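Local coordinates for protein uncharacterized oxidoreductase yvaA (Bacillus subtilis subsp. subtilis, PDB 3GDO) that catalyses the reversible NADPH-dependent reduction of scyllo-inosose to scyllo-inositol and cannot use NADH in place of NADPH, at residues Y122-W127 / G179-D184; G89-M94 / G116-V121. All coordinates share one frame; numbering follows the deposited sequence.

Contact 1: Y122-W127 / G179-D184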
ATOM      1  N   TYR B 122       4.423  10.481  25.272  1.00 32.17           N
ATOM      2  CA  TYR B 122       3.324  11.241  24.664  1.00 32.88           C
ATOM      3  C   TYR B 122       2.977  10.694  23.240  1.00 32.30           C
ATOM      4  O   TYR B 122       3.341  11.326  22.226  1.00 32.82           O
ATOM      5  CB  TYR B 122       3.696  12.748  24.655  1.00 32.67           C
ATOM      6  CG  TYR B 122       2.559  13.705  24.313  1.00 33.39           C
ATOM      7  CD1 TYR B 122       1.407  13.713  25.066  1.00 36.17           C
ATOM      8  CD2 TYR B 122       2.655  14.602  23.205  1.00 32.41           C
ATOM      9  CE1 TYR B 122       0.360  14.597  24.774  1.00 35.64           C
ATOM     10  CE2 TYR B 122       1.604  15.500  22.890  1.00 32.63           C
ATOM     11  CZ  TYR B 122       0.463  15.481  23.690  1.00 37.18           C
ATOM     12  OH  TYR B 122      -0.631  16.282  23.437  1.00 39.31           O
ATOM     13  N   HIS B 123       2.304   9.535  23.177  1.00 31.39           N
ATOM     14  CA  HIS B 123       1.766   8.981  21.920  1.00 31.19           C
ATOM     15  C   HIS B 123       0.354   9.475  21.742  1.00 31.44           C
ATOM     16  O   HIS B 123      -0.627   8.721  21.868  1.00 31.57           O
ATOM     17  CB  HIS B 123       1.853   7.450  21.865  1.00 30.64           C
ATOM     18  CG  HIS B 123       3.198   6.952  21.428  1.00 32.21           C
ATOM     19  ND1 HIS B 123       3.672   7.119  20.136  1.00 32.52           N
ATOM     20  CD2 HIS B 123       4.191   6.335  22.113  1.00 34.87           C
ATOM     21  CE1 HIS B 123       4.878   6.583  20.038  1.00 34.03           C
ATOM     22  NE2 HIS B 123       5.223   6.105  21.227  1.00 35.92           N
ATOM     23  N   ASN B 124       0.259  10.769  21.479  1.00 31.51           N
ATOM     24  CA  ASN B 124      -1.036  11.413  21.489  1.00 33.32           C
ATOM     25  C   ASN B 124      -1.867  11.139  20.249  1.00 33.23           C
ATOM     26  O   ASN B 124      -3.043  11.435  20.270  1.00 32.79           O
ATOM     27  CB  ASN B 124      -0.934  12.919  21.765  1.00 32.71           C
ATOM     28  CG  ASN B 124      -0.255  13.689  20.650  1.00 35.81           C
ATOM     29  OD1 ASN B 124       0.632  13.194  19.975  1.00 37.63           O
ATOM     30  ND2 ASN B 124      -0.677  14.931  20.469  1.00 39.38           N
ATOM     31  N   ARG B 125      -1.266  10.575  19.187  1.00 33.44           N
ATOM     32  CA  ARG B 125      -2.056  10.217  17.988  1.00 34.69           C
ATOM     33  C   ARG B 125      -3.078   9.122  18.268  1.00 33.52           C
ATOM     34  O   ARG B 125      -3.868   8.798  17.382  1.00 34.44           O
ATOM     35  CB  ARG B 125      -1.183   9.778  16.775  1.00 34.61           C
ATOM     36  CG  ARG B 125      -0.251  10.814  16.141  1.00 38.65           C
ATOM     37  CD  ARG B 125      -0.434  12.185  16.670  1.00 40.52           C
ATOM     38  NE  ARG B 125       0.179  13.174  15.802  1.00 44.01           N
ATOM     39  CZ  ARG B 125       0.978  14.158  16.216  1.00 44.28           C
ATOM     40  NH1 ARG B 125       1.311  14.294  17.497  1.00 41.38           N
ATOM     41  NH2 ARG B 125       1.459  15.019  15.331  1.00 46.88           N
ATOM     42  N   ARG B 126      -3.080   8.535  19.471  1.00 33.59           N
ATOM     43  CA  ARG B 126      -4.201   7.679  19.848  1.00 32.82           C
ATOM     44  C   ARG B 126      -5.460   8.529  20.053  1.00 32.82           C
ATOM     45  O   ARG B 126      -6.540   7.975  20.158  1.00 32.72           O
ATOM     46  CB  ARG B 126      -3.948   6.866  21.111  1.00 33.42           C
ATOM     47  CG  ARG B 126      -2.818   5.846  21.024  1.00 34.31           C
ATOM     48  CD  ARG B 126      -2.702   5.086  22.342  1.00 35.05           C
ATOM     49  NE  ARG B 126      -1.455   4.342  22.407  1.00 34.73           N
ATOM     50  CZ  ARG B 126      -1.064   3.603  23.441  1.00 35.85           C
ATOM     51  NH1 ARG B 126      -1.823   3.480  24.543  1.00 29.83           N
ATOM     52  NH2 ARG B 126       0.110   2.991  23.385  1.00 34.72           N
ATOM     53  N   TRP B 127      -5.315   9.846  20.160  1.00 32.50           N
ATOM     54  CA  TRP B 127      -6.509  10.745  20.277  1.00 33.37           C
ATOM     55  C   TRP B 127      -6.713  11.661  19.049  1.00 33.30           C
ATOM     56  O   TRP B 127      -7.392  12.697  19.137  1.00 34.24           O
ATOM     57  CB  TRP B 127      -6.543  11.494  21.652  1.00 32.15           C
ATOM     58  CG  TRP B 127      -6.620  10.491  22.820  1.00 32.50           C
ATOM     59  CD1 TRP B 127      -7.763   9.995  23.437  1.00 32.77           C
ATOM     60  CD2 TRP B 127      -5.511   9.836  23.456  1.00 32.07           C
ATOM     61  NE1 TRP B 127      -7.419   9.065  24.391  1.00 31.69           N
ATOM     62  CE2 TRP B 127      -6.048   8.954  24.430  1.00 34.10           C
ATOM     63  CE3 TRP B 127      -4.115   9.879  23.263  1.00 30.14           C
ATOM     64  CZ2 TRP B 127      -5.242   8.145  25.224  1.00 32.80           C
ATOM     65  CZ3 TRP B 127      -3.312   9.076  24.060  1.00 33.35           C
ATOM     66  CH2 TRP B 127      -3.879   8.230  25.040  1.00 34.24           C
ATOM     67  N   GLY B 179       6.726   7.347  11.572  1.00 29.98           N
ATOM     68  CA  GLY B 179       6.414   5.925  11.684  1.00 29.90           C
ATOM     69  C   GLY B 179       5.994   5.534  13.094  1.00 29.67           C
ATOM     70  O   GLY B 179       5.079   4.718  13.260  1.00 28.56           O
ATOM     71  N   SER B 180       6.633   6.153  14.095  1.00 29.52           N
ATOM     72  CA  SER B 180       6.342   5.851  15.499  1.00 30.11           C
ATOM     73  C   SER B 180       4.856   6.043  15.826  1.00 29.93           C
ATOM     74  O   SER B 180       4.243   5.211  16.487  1.00 31.13           O
ATOM     75  CB  SER B 180       7.284   6.615  16.460  1.00 29.99           C
ATOM     76  OG  SER B 180       7.110   8.009  16.385  1.00 31.13           O
ATOM     77  N   HIS B 181       4.251   7.087  15.290  1.00 29.88           N
ATOM     78  CA  HIS B 181       2.823   7.340  15.528  1.00 29.57           C
ATOM     79  C   HIS B 181       1.885   6.232  15.010  1.00 29.53           C
ATOM     80  O   HIS B 181       0.897   5.891  15.670  1.00 30.20           O
ATOM     81  CB  HIS B 181       2.403   8.635  14.857  1.00 29.79           C
ATOM     82  CG  HIS B 181       2.948   9.869  15.498  1.00 32.72           C
ATOM     83  ND1 HIS B 181       2.639  10.240  16.791  1.00 34.77           N
ATOM     84  CD2 HIS B 181       3.753  10.843  15.007  1.00 31.75           C
ATOM     85  CE1 HIS B 181       3.231  11.392  17.068  1.00 33.95           C
ATOM     86  NE2 HIS B 181       3.932  11.765  16.009  1.00 35.66           N
ATOM     87  N   ILE B 182       2.141   5.728  13.806  1.00 28.44           N
ATOM     88  CA  ILE B 182       1.203   4.777  13.200  1.00 28.58           C
ATOM     89  C   ILE B 182       1.507   3.340  13.633  1.00 29.52           C
ATOM     90  O   ILE B 182       0.624   2.483  13.646  1.00 28.98           O
ATOM     91  CB  ILE B 182       1.105   4.980  11.639  1.00 30.52           C
ATOM     92  CG1 ILE B 182       2.470   4.829  10.950  1.00 25.29           C
ATOM     93  CG2 ILE B 182       0.540   6.382  11.332  1.00 26.51           C
ATOM     94  CD1 ILE B 182       2.337   4.734   9.366  1.00 28.61           C
ATOM     95  N   ILE B 183       2.763   3.110  14.044  1.00 30.20           N
ATOM     96  CA  ILE B 183       3.156   1.882  14.717  1.00 31.15           C
ATOM     97  C   ILE B 183       2.434   1.779  16.078  1.00 31.35           C
ATOM     98  O   ILE B 183       1.888   0.729  16.427  1.00 32.00           O
ATOM     99  CB  ILE B 183       4.681   1.832  14.907  1.00 30.63           C
ATOM    100  CG1 ILE B 183       5.373   1.553  13.571  1.00 31.32           C
ATOM    101  CG2 ILE B 183       5.098   0.757  15.961  1.00 32.45           C
ATOM    102  CD1 ILE B 183       6.931   1.774  13.629  1.00 29.69           C
ATOM    103  N   ASP B 184       2.404   2.871  16.827  1.00 31.41           N
ATOM    104  CA  ASP B 184       1.781   2.867  18.156  1.00 32.12           C
ATOM    105  C   ASP B 184       0.304   2.521  18.018  1.00 32.75           C
ATOM    106  O   ASP B 184      -0.266   1.722  18.817  1.00 32.66           O
ATOM    107  CB  ASP B 184       1.944   4.236  18.863  1.00 31.94           C
ATOM    108  CG  ASP B 184       1.202   4.300  20.223  1.00 34.04           C
ATOM    109  OD1 ASP B 184       1.674   3.658  21.185  1.00 30.35           O
ATOM    110  OD2 ASP B 184       0.138   4.993  20.338  1.00 34.91           O
TER
HETATM  111  O   HOH W   1       1.428   8.703  18.825  1.00 34.09           O

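Contact 2: G89-M94 / G116-V121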
ATOM      1  N   GLY B  89      12.694  11.461  41.920  1.00 45.30           N
ATOM      2  CA  GLY B  89      11.384  11.074  42.416  1.00 43.78           C
ATOM      3  C   GLY B  89      10.250  11.808  41.732  1.00 43.61           C
ATOM      4  O   GLY B  89       9.153  11.917  42.295  1.00 42.11           O
ATOM      5  N   LYS B  90      10.499  12.291  40.507  1.00 42.19           N
ATOM      6  CA  LYS B  90       9.444  12.942  39.701  1.00 42.24           C
ATOM      7  C   LYS B  90       8.755  11.969  38.727  1.00 40.80           C
ATOM      8  O   LYS B  90       9.414  11.079  38.158  1.00 40.93           O
ATOM      9  CB  LYS B  90       9.989  14.153  38.904  1.00 42.86           C
ATOM     10  CG  LYS B  90      10.894  15.098  39.682  1.00 42.25           C
ATOM     11  CD  LYS B  90      10.156  15.723  40.812  1.00 44.94           C
ATOM     12  CE  LYS B  90      11.072  16.556  41.670  1.00 45.04           C
ATOM     13  NZ  LYS B  90      10.176  17.126  42.683  1.00 44.75           N
ATOM     14  N   HIS B  91       7.440  12.138  38.575  1.00 39.47           N
ATOM     15  CA  HIS B  91       6.659  11.562  37.441  1.00 39.07           C
ATOM     16  C   HIS B  91       7.128  12.257  36.152  1.00 38.69           C
ATOM     17  O   HIS B  91       7.484  13.450  36.200  1.00 38.90           O
ATOM     18  CB  HIS B  91       5.155  11.812  37.611  1.00 38.20           C
ATOM     19  CG  HIS B  91       4.585  11.259  38.884  1.00 40.58           C
ATOM     20  ND1 HIS B  91       4.849   9.977  39.327  1.00 43.66           N
ATOM     21  CD2 HIS B  91       3.744  11.807  39.799  1.00 41.53           C
ATOM     22  CE1 HIS B  91       4.214   9.764  40.469  1.00 42.76           C
ATOM     23  NE2 HIS B  91       3.543  10.863  40.780  1.00 43.22           N
ATOM     24  N   VAL B  92       7.144  11.530  35.025  1.00 37.98           N
ATOM     25  CA  VAL B  92       7.735  12.043  33.763  1.00 36.83           C
ATOM     26  C   VAL B  92       6.860  11.649  32.569  1.00 37.03           C
ATOM     27  O   VAL B  92       6.428  10.481  32.454  1.00 35.96           O
ATOM     28  CB  VAL B  92       9.190  11.548  33.535  1.00 37.42           C
ATOM     29  CG1 VAL B  92       9.733  11.949  32.134  1.00 36.63           C
ATOM     30  CG2 VAL B  92      10.129  12.110  34.588  1.00 37.23           C
ATOM     31  N   VAL B  93       6.550  12.658  31.753  1.00 35.97           N
ATOM     32  CA  VAL B  93       6.011  12.493  30.383  1.00 35.06           C
ATOM     33  C   VAL B  93       7.140  12.778  29.375  1.00 34.81           C
ATOM     34  O   VAL B  93       7.732  13.857  29.396  1.00 34.09           O
ATOM     35  CB  VAL B  93       4.826  13.448  30.101  1.00 34.58           C
ATOM     36  CG1 VAL B  93       4.439  13.468  28.549  1.00 34.44           C
ATOM     37  CG2 VAL B  93       3.597  13.109  30.995  1.00 33.67           C
ATOM     38  N   MET B  94       7.427  11.801  28.513  1.00 34.63           N
ATOM     39  CA  MET B  94       8.494  11.890  27.498  1.00 34.83           C
ATOM     40  C   MET B  94       7.825  12.084  26.136  1.00 35.02           C
ATOM     41  O   MET B  94       6.721  11.583  25.912  1.00 34.64           O
ATOM     42  CB  MET B  94       9.299  10.573  27.404  1.00 34.93           C
ATOM     43  CG  MET B  94       9.830   9.929  28.692  1.00 33.67           C
ATOM     44  SD  MET B  94      10.832   8.439  28.434  1.00 30.66           S
ATOM     45  CE  MET B  94      12.290   9.047  27.653  1.00 34.84           C
ATOM     46  N   GLY B 116       9.289   4.045  42.118  1.00 50.31           N
ATOM     47  CA  GLY B 116       7.873   4.254  42.426  1.00 48.07           C
ATOM     48  C   GLY B 116       7.227   5.434  41.722  1.00 47.21           C
ATOM     49  O   GLY B 116       6.252   6.017  42.213  1.00 46.57           O
ATOM     50  N   VAL B 117       7.759   5.787  40.556  1.00 45.73           N
ATOM     51  CA  VAL B 117       7.250   6.944  39.810  1.00 44.56           C
ATOM     52  C   VAL B 117       6.549   6.532  38.492  1.00 43.41           C
ATOM     53  O   VAL B 117       6.850   5.470  37.935  1.00 42.61           O
ATOM     54  CB  VAL B 117       8.391   7.979  39.536  1.00 44.93           C
ATOM     55  CG1 VAL B 117       8.831   8.635  40.834  1.00 45.85           C
ATOM     56  CG2 VAL B 117       9.581   7.326  38.861  1.00 43.79           C
ATOM     57  N   LEU B 118       5.609   7.362  38.030  1.00 40.93           N
ATOM     58  CA  LEU B 118       4.927   7.133  36.760  1.00 39.23           C
ATOM     59  C   LEU B 118       5.753   7.629  35.572  1.00 38.49           C
ATOM     60  O   LEU B 118       6.180   8.793  35.541  1.00 38.72           O
ATOM     61  CB  LEU B 118       3.568   7.830  36.777  1.00 38.09           C
ATOM     62  CG  LEU B 118       2.667   7.274  37.880  1.00 38.99           C
ATOM     63  CD1 LEU B 118       1.396   8.100  37.991  1.00 36.98           C
ATOM     64  CD2 LEU B 118       2.345   5.751  37.630  1.00 37.41           C
ATOM     65  N   LEU B 119       5.967   6.750  34.605  1.00 38.02           N
ATOM     66  CA  LEU B 119       6.690   7.076  33.373  1.00 36.88           C
ATOM     67  C   LEU B 119       5.774   6.822  32.173  1.00 36.94           C
ATOM     68  O   LEU B 119       5.273   5.691  31.965  1.00 37.09           O
ATOM     69  CB  LEU B 119       7.974   6.258  33.261  1.00 36.22           C
ATOM     70  CG  LEU B 119       8.815   6.520  32.008  1.00 36.48           C
ATOM     71  CD1 LEU B 119       9.259   7.988  31.911  1.00 32.30           C
ATOM     72  CD2 LEU B 119       9.994   5.586  31.938  1.00 37.19           C
ATOM     73  N   SER B 120       5.510   7.884  31.410  1.00 35.83           N
ATOM     74  CA  SER B 120       4.641   7.789  30.240  1.00 34.17           C
ATOM     75  C   SER B 120       5.353   8.412  29.005  1.00 34.75           C
ATOM     76  O   SER B 120       6.422   9.076  29.136  1.00 32.82           O
ATOM     77  CB  SER B 120       3.316   8.476  30.537  1.00 34.35           C
ATOM     78  OG  SER B 120       2.333   8.241  29.523  1.00 34.51           O
ATOM     79  N   VAL B 121       4.787   8.156  27.821  1.00 33.50           N
ATOM     80  CA  VAL B 121       5.360   8.627  26.544  1.00 32.65           C
ATOM     81  C   VAL B 121       4.204   9.293  25.820  1.00 31.84           C
ATOM     82  O   VAL B 121       3.123   8.754  25.794  1.00 30.14           O
ATOM     83  CB  VAL B 121       5.937   7.467  25.717  1.00 33.45           C
ATOM     84  CG1 VAL B 121       6.472   7.971  24.320  1.00 34.10           C
ATOM     85  CG2 VAL B 121       7.069   6.798  26.482  1.00 32.63           C
TER

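Contact 1: Y122-W127 / G179-D184
Asp184 has CG anti to its backbone N (chi1 176°), which carries the carboxylate from helix 174-190 to Arg126 and His123. Arg126 is extended from CG to NE and reaches the acid side-on. Its NE donates to Asp184 OD2 at 2.7 Å, and its NH2 donates to Asp184 OD1 at 2.8 Å. Both oxygens are met on the syn side, and guanidinium and carboxylate are nearly coplanar, 10° apart. This two-bond salt bridge fixes the rotation of the carboxylate. NH2 has a second acid partner in Glu325. The carboxylate also lies over one face of the His123 ring, with Asp184 CG 3.5 Å from His123 CG. Beside it, Asp184 CB makes a CH-pi contact with the same ring.

Arg125 bends at chi2, which folds its chain over His181. Its guanidinium lies flat on that ring, with the planes 28° apart, and His181 CE1 is 3.5 Å from Arg125 NH1. Asn124 OD1 takes a bond from Arg125 NH1 near the guanidinium plane, while Glu257 pairs with NH2. The stacked group is therefore held at its edge as well. One water joins the two histidines, 3.0 Å from His123 ND1 and 2.8 Å from His181 ND1. The water lies in the plane of each ring, at its edge.

This buried polar network joins the 3-10 turn after strand 119-122, the last strand of the parallel Rossmann sheet, to helix 174-190 of the C-terminal domain, as in the two-domain Gfo/Idh/MocA family. Lys96, just after strand 91-95, touches Ser180 and His181, consistent with a place beside the active-site cleft.

Contact 2: G89-M94 / G116-V121
The segments carry neighbouring parallel strands, 91-95 and 119-122, of a Rossmann fold, joined through helix 102-115 as a beta-alpha-beta unit. Val92 pairs with Leu119, Val93 with Ser120 and Met94 with Val121. Val92 is bonded through both its N and its O: its N donates to Leu118 O at 2.9 Å, and its O accepts from Ser120 N at 2.9 Å. Met94 N then donates to Ser120 O at 3.0 Å.

At the start of strand 91-95 a side chain takes the next amide. His91 ND1 accepts from Leu118 N at 3.0 Å, in a nearly straight bond (169°) tilted 19° from the ring plane. This acceptor role requires ND1 to carry no proton. His91 CG is anti to the carbonyl carbon (chi1 -58°), which puts the ring alongside Leu118; chi2 then presents ND1 to the amide. Leu118 lays CD1 over one ring face, 4.3 Å from the centroid of the His91 ring.

Leu119 CD1 reaches between Val92 and Met94. It lies 3.9 Å from Val92 CB and 3.8 Å from Met94 CG. Val117 sets CG1 against the backbone of Gly89, 3.6 Å from Gly89 C. Gly89 and Gly116 each end the preceding helix in a Schellman motif.

The sheet face with Val92, Met94 and Leu119 packs against helices 78-87 and 102-115. Val93 and Ser120 lie on the other face, which meets helix 303-315; there Ser120 OG bonds to Val321 O and Tyr305 OH. Strand 68-71 flanks strand 91-95 on its other edge, and strand 119-122 is the outermost strand on this side within the chain.

Overall arrangement
Contact 2 comes first along the chain and closes before contact 1 opens. Their centres lie about 18 Å apart. Residues 116-121 run straight on into 122-127, so the edge strand of the Rossmann sheet leads directly to the loop that meets helix 174-190. The contacts also touch: Tyr122 N lies 2.6 Å from Met94 O, a probable hydrogen bond, and Tyr122 CB packs on Val93 CG1. Helix 303-315 borders both, with Tyr305 meeting Tyr122, Trp127, Val93 and Ser120. Contact 2 joins the last two strands of the Rossmann domain, the kind that binds NADP(H), while contact 1, near the centre of the chain, ties the end of that domain to the C-terminal alpha/beta domain.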